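Apicoplast TIC22, putative (Plasmodium falciparum 3D7, PDB 4E6Z) acts as an essential chaperone in the import of proteins into the apicoplast, the relict plastid of the malaria parasite. Local coordinates at residues 74-87 with 126-139. Residues are numbered along the deposited sequence; the frame is centred on the assembly and turned at random.
Sequences LEVIPVFLITNYNS and GNIKIHNITMKKAY
Leu74 lays CB against Met135 CB (3.8 Å) and its CD1 tip against Tyr139 CB, one turn into helix 135-150. Glu75 and Lys136, both extended, run side by side and end in a long, weak salt bridge, OE2 to NZ 3.4 Å. The carbonyl of Ile77 takes the amide of Met135 (N to O 2.7 Å), a selenomethionine whose CG presses tightly on Ile77 CG2; just before it Thr134 is the helix N-cap, OG1 accepting from Lys137 N, so strand 129-134 runs straight into the helix. From Pro78 to Thr83 the chain pairs antiparallel with 129-134, Val79 with Ile133, Leu81 with His131 and Thr83 with Lys129 each exchanging two backbone hydrogen bonds. Val79 CB and Leu81 CD1 meet Ile133 on one face; on the other, Phe80 CD1 touches Ile130 CG2 at 3.8 Å. At the end of the pairing Lys129, its CG between backbone N and carbonyl carbon (chi1 73°), passes Thr83 OG1 and gives NZ to Ser87 OG (2.8 Å) in the following turn; Ser87 CB sits over the His131 ring (CH-pi). Phe80, Ile130 and Asn132 pack on helix 261-272, Ile82 and Ile128 on helix 106-119. Phe80 bonds through its backbone to Phe103, joining this two-stranded antiparallel pair to strand 97-103.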
loop_
_atom_site.group_PDB
_atom_site.type_symbol
_atom_site.label_atom_id
_atom_site.label_comp_id
_atom_site.label_asym_id
_atom_site.label_seq_id
_atom_site.Cartn_x
_atom_site.Cartn_y
_atom_site.Cartn_z
ATOM N N LEU A 74 4.537 -3.370 9.254
ATOM C CA LEU A 74 3.605 -2.573 8.461
ATOM C C LEU A 74 3.868 -1.081 8.634
ATOM O O LEU A 74 3.360 -0.255 7.875
ATOM C CB LEU A 74 2.164 -2.881 8.871
ATOM C CG LEU A 74 1.696 -4.333 8.759
ATOM C CD1 LEU A 74 0.231 -4.455 9.153
ATOM C CD2 LEU A 74 1.912 -4.836 7.362
ATOM N N GLU A 75 4.672 -0.746 9.637
ATOM C CA GLU A 75 4.901 0.643 10.014
ATOM C C GLU A 75 5.658 1.412 8.933
ATOM O O GLU A 75 5.459 2.616 8.760
ATOM C CB GLU A 75 5.656 0.709 11.344
ATOM C CG GLU A 75 5.345 1.935 12.186
ATOM C CD GLU A 75 5.904 1.826 13.597
ATOM O OE1 GLU A 75 6.692 0.891 13.857
ATOM O OE2 GLU A 75 5.552 2.673 14.445
ATOM N N VAL A 76 6.521 0.711 8.204
ATOM C CA VAL A 76 7.342 1.341 7.171
ATOM C C VAL A 76 6.577 1.570 5.866
ATOM O O VAL A 76 7.092 2.188 4.935
ATOM C CB VAL A 76 8.602 0.510 6.867
ATOM C CG1 VAL A 76 9.368 0.233 8.148
ATOM C CG2 VAL A 76 8.221 -0.788 6.174
ATOM N N ILE A 77 5.352 1.065 5.798
ATOM C CA ILE A 77 4.524 1.256 4.616
ATOM C C ILE A 77 3.635 2.490 4.774
ATOM O O ILE A 77 2.742 2.510 5.621
ATOM C CB ILE A 77 3.634 0.033 4.355
ATOM C CG1 ILE A 77 4.479 -1.244 4.307
ATOM C CG2 ILE A 77 2.842 0.217 3.069
ATOM C CD1 ILE A 77 3.663 -2.516 4.378
ATOM N N PRO A 78 3.885 3.526 3.956
ATOM C CA PRO A 78 3.096 4.761 3.971
ATOM C C PRO A 78 1.683 4.531 3.451
ATOM O O PRO A 78 1.486 3.711 2.554
ATOM C CB PRO A 78 3.854 5.678 2.999
ATOM C CG PRO A 78 5.210 5.060 2.843
ATOM C CD PRO A 78 4.981 3.592 2.976
ATOM N N VAL A 79 0.717 5.242 4.024
ATOM C CA VAL A 79 -0.654 5.255 3.527
ATOM C C VAL A 79 -1.124 6.707 3.455
ATOM O O VAL A 79 -0.777 7.525 4.314
ATOM C CB VAL A 79 -1.598 4.453 4.437
ATOM C CG1 VAL A 79 -3.049 4.574 3.950
ATOM C CG2 VAL A 79 -1.161 3.005 4.502
ATOM N N PHE A 80 -1.909 7.029 2.433
ATOM C CA PHE A 80 -2.266 8.417 2.177
ATOM C C PHE A 80 -3.763 8.676 2.218
ATOM O O PHE A 80 -4.558 7.887 1.715
ATOM C CB PHE A 80 -1.676 8.880 0.844
ATOM C CG PHE A 80 -0.187 8.741 0.773
ATOM C CD1 PHE A 80 0.642 9.788 1.142
ATOM C CD2 PHE A 80 0.388 7.547 0.363
ATOM C CE1 PHE A 80 2.020 9.652 1.089
ATOM C CE2 PHE A 80 1.760 7.405 0.310
ATOM C CZ PHE A 80 2.579 8.459 0.670
ATOM N N LEU A 81 -4.133 9.792 2.837
ATOM C CA LEU A 81 -5.524 10.213 2.902
ATOM C C LEU A 81 -5.655 11.655 2.445
ATOM O O LEU A 81 -4.685 12.412 2.441
ATOM C CB LEU A 81 -6.071 10.076 4.322
ATOM C CG LEU A 81 -6.184 8.693 4.964
ATOM C CD1 LEU A 81 -4.871 8.310 5.604
ATOM C CD2 LEU A 81 -7.283 8.689 6.008
ATOM N N ILE A 82 -6.861 12.037 2.051
ATOM C CA ILE A 82 -7.139 13.427 1.733
ATOM C C ILE A 82 -7.856 14.025 2.940
ATOM O O ILE A 82 -8.804 13.441 3.460
ATOM C CB ILE A 82 -7.979 13.573 0.445
ATOM C CG1 ILE A 82 -7.155 13.169 -0.782
ATOM C CG2 ILE A 82 -8.453 15.008 0.278
ATOM C CD1 ILE A 82 -6.767 11.716 -0.821
ATOM N N THR A 83 -7.382 15.170 3.409
ATOM C CA THR A 83 -7.930 15.757 4.623
ATOM C C THR A 83 -8.103 17.255 4.479
ATOM O O THR A 83 -7.600 17.855 3.528
ATOM C CB THR A 83 -6.998 15.512 5.830
ATOM O OG1 THR A 83 -5.798 16.282 5.675
ATOM C CG2 THR A 83 -6.641 14.034 5.954
ATOM N N ASN A 84 -8.813 17.854 5.433
ATOM C CA ASN A 84 -8.797 19.300 5.592
ATOM C C ASN A 84 -7.496 19.686 6.286
ATOM O O ASN A 84 -6.648 18.830 6.543
ATOM C CB ASN A 84 -10.018 19.793 6.384
ATOM C CG ASN A 84 -10.088 19.213 7.790
ATOM O OD1 ASN A 84 -9.088 18.761 8.344
ATOM N ND2 ASN A 84 -11.279 19.231 8.373
ATOM N N TYR A 85 -7.339 20.966 6.600
ATOM C CA TYR A 85 -6.088 21.458 7.168
ATOM C C TYR A 85 -5.867 21.026 8.619
ATOM O O TYR A 85 -4.750 21.095 9.131
ATOM C CB TYR A 85 -5.994 22.978 7.021
ATOM C CG TYR A 85 -5.540 23.422 5.649
ATOM C CD1 TYR A 85 -5.972 22.761 4.506
ATOM C CD2 TYR A 85 -4.686 24.504 5.496
ATOM C CE1 TYR A 85 -5.558 23.162 3.251
ATOM C CE2 TYR A 85 -4.270 24.915 4.245
ATOM C CZ TYR A 85 -4.708 24.239 3.126
ATOM O OH TYR A 85 -4.296 24.643 1.875
ATOM N N ASN A 86 -6.934 20.580 9.276
ATOM C CA ASN A 86 -6.823 19.999 10.611
ATOM C C ASN A 86 -6.414 18.532 10.546
ATOM O O ASN A 86 -6.249 17.872 11.574
ATOM C CB ASN A 86 -8.139 20.144 11.374
ATOM C CG ASN A 86 -8.156 21.359 12.274
ATOM O OD1 ASN A 86 -7.178 21.644 12.965
ATOM N ND2 ASN A 86 -9.271 22.080 12.276
ATOM N N SER A 87 -6.259 18.035 9.322
ATOM C CA SER A 87 -5.857 16.656 9.071
ATOM C C SER A 87 -6.988 15.657 9.313
ATOM O O SER A 87 -6.746 14.477 9.539
ATOM C CB SER A 87 -4.620 16.289 9.892
ATOM O OG SER A 87 -3.516 17.093 9.516
ATOM N N GLY A 126 -8.396 25.286 -1.503
ATOM C CA GLY A 126 -7.668 25.853 -0.381
ATOM C C GLY A 126 -7.931 25.152 0.940
ATOM O O GLY A 126 -7.372 25.527 1.971
ATOM N N ASN A 127 -8.772 24.121 0.906
ATOM C CA ASN A 127 -9.186 23.422 2.118
ATOM C C ASN A 127 -8.775 21.952 2.171
ATOM O O ASN A 127 -9.172 21.233 3.086
ATOM C CB ASN A 127 -10.703 23.513 2.289
ATOM C CG ASN A 127 -11.212 24.938 2.247
ATOM O OD1 ASN A 127 -10.606 25.844 2.821
ATOM N ND2 ASN A 127 -12.334 25.144 1.566
ATOM N N ILE A 128 -7.998 21.490 1.197
ATOM C CA ILE A 128 -7.620 20.077 1.196
ATOM C C ILE A 128 -6.143 19.795 0.919
ATOM O O ILE A 128 -5.472 20.528 0.197
ATOM C CB ILE A 128 -8.513 19.231 0.261
ATOM C CG1 ILE A 128 -8.388 19.690 -1.188
ATOM C CG2 ILE A 128 -9.964 19.287 0.711
ATOM C CD1 ILE A 128 -9.210 18.845 -2.129
ATOM N N LYS A 129 -5.649 18.717 1.514
ATOM C CA LYS A 129 -4.254 18.336 1.374
ATOM C C LYS A 129 -4.138 16.825 1.475
ATOM O O LYS A 129 -5.098 16.140 1.838
ATOM C CB LYS A 129 -3.409 18.976 2.483
ATOM C CG LYS A 129 -3.632 18.340 3.847
ATOM C CD LYS A 129 -2.628 18.819 4.879
ATOM C CE LYS A 129 -2.646 17.910 6.101
ATOM N NZ LYS A 129 -2.644 18.679 7.377
ATOM N N ILE A 130 -2.953 16.314 1.162
ATOM C CA ILE A 130 -2.658 14.901 1.325
ATOM C C ILE A 130 -2.018 14.715 2.690
ATOM O O ILE A 130 -1.115 15.459 3.066
ATOM C CB ILE A 130 -1.680 14.404 0.245
ATOM C CG1 ILE A 130 -2.214 14.733 -1.154
ATOM C CG2 ILE A 130 -1.402 12.905 0.408
ATOM C CD1 ILE A 130 -3.496 14.018 -1.512
ATOM N N HIS A 131 -2.495 13.729 3.437
ATOM C CA HIS A 131 -1.938 13.437 4.748
ATOM C C HIS A 131 -1.470 11.985 4.821
ATOM O O HIS A 131 -2.119 11.085 4.292
ATOM C CB HIS A 131 -2.967 13.727 5.836
ATOM C CG HIS A 131 -2.464 13.478 7.218
ATOM N ND1 HIS A 131 -1.364 14.128 7.740
ATOM C CD2 HIS A 131 -2.914 12.661 8.201
ATOM C CE1 HIS A 131 -1.150 13.709 8.971
ATOM N NE2 HIS A 131 -2.079 12.819 9.278
ATOM N N ASN A 132 -0.340 11.760 5.480
ATOM C CA ASN A 132 0.229 10.421 5.531
ATOM C C ASN A 132 0.089 9.740 6.888
ATOM O O ASN A 132 0.327 10.348 7.929
ATOM C CB ASN A 132 1.699 10.444 5.100
ATOM C CG ASN A 132 2.558 11.303 6.009
ATOM O OD1 ASN A 132 2.393 12.522 6.075
ATOM N ND2 ASN A 132 3.478 10.667 6.724
ATOM N N ILE A 133 -0.322 8.478 6.857
ATOM C CA ILE A 133 -0.238 7.597 8.014
ATOM C C ILE A 133 0.565 6.362 7.590
ATOM O O ILE A 133 1.236 6.387 6.558
ATOM C CB ILE A 133 -1.635 7.186 8.519
ATOM C CG1 ILE A 133 -2.369 6.374 7.450
ATOM C CG2 ILE A 133 -2.449 8.422 8.897
ATOM C CD1 ILE A 133 -3.669 5.768 7.920
ATOM N N THR A 134 0.503 5.291 8.374
ATOM C CA THR A 134 1.188 4.055 8.003
ATOM C C THR A 134 0.212 2.890 7.886
ATOM O O THR A 134 -0.933 2.976 8.340
ATOM C CB THR A 134 2.278 3.678 9.021
ATOM O OG1 THR A 134 1.668 3.199 10.225
ATOM C CG2 THR A 134 3.152 4.877 9.329
HETATM N N MSE A 135 0.675 1.801 7.275
HETATM C CA MSE A 135 -0.122 0.585 7.159
HETATM C C MSE A 135 -0.451 0.026 8.531
HETATM O O MSE A 135 -1.488 -0.607 8.717
HETATM C CB MSE A 135 0.612 -0.473 6.335
HETATM C CG MSE A 135 0.075 -0.641 4.924
HETATM SE SE MSE A 135 -1.846 -1.009 4.876
HETATM C CE MSE A 135 -1.912 -2.475 6.158
ATOM N N LYS A 136 0.448 0.248 9.487
ATOM C CA LYS A 136 0.202 -0.131 10.872
ATOM C C LYS A 136 -1.065 0.543 11.386
ATOM O O LYS A 136 -2.010 -0.124 11.811
ATOM C CB LYS A 136 1.391 0.263 11.750
ATOM C CG LYS A 136 1.135 0.138 13.247
ATOM C CD LYS A 136 2.343 0.608 14.044
ATOM C CE LYS A 136 2.082 0.555 15.543
ATOM N NZ LYS A 136 3.257 1.026 16.329
ATOM N N LYS A 137 -1.072 1.871 11.349
ATOM C CA LYS A 137 -2.243 2.642 11.745
ATOM C C LYS A 137 -3.465 2.234 10.924
ATOM O O LYS A 137 -4.568 2.117 11.454
ATOM C CB LYS A 137 -1.974 4.138 11.581
ATOM C CG LYS A 137 -3.187 5.020 11.804
ATOM C CD LYS A 137 -3.661 4.958 13.244
ATOM C CE LYS A 137 -4.839 5.902 13.471
ATOM N NZ LYS A 137 -5.282 5.930 14.892
ATOM N N ALA A 138 -3.261 2.016 9.629
ATOM C CA ALA A 138 -4.353 1.638 8.740
ATOM C C ALA A 138 -4.934 0.284 9.133
ATOM O O ALA A 138 -6.145 0.072 9.067
ATOM C CB ALA A 138 -3.880 1.618 7.291
ATOM N N TYR A 139 -4.062 -0.631 9.541
ATOM C CA TYR A 139 -4.488 -1.949 9.988
ATOM C C TYR A 139 -5.257 -1.832 11.300
ATOM O O TYR A 139 -6.289 -2.475 11.485
ATOM C CB TYR A 139 -3.278 -2.869 10.158
ATOM C CG TYR A 139 -3.625 -4.292 10.541
ATOM C CD1 TYR A 139 -3.067 -4.884 11.666
ATOM C CD2 TYR A 139 -4.511 -5.039 9.776
ATOM C CE1 TYR A 139 -3.378 -6.185 12.015
ATOM C CE2 TYR A 139 -4.830 -6.339 10.119
ATOM C CZ TYR A 139 -4.263 -6.907 11.238
ATOM O OH TYR A 139 -4.580 -8.201 11.580
#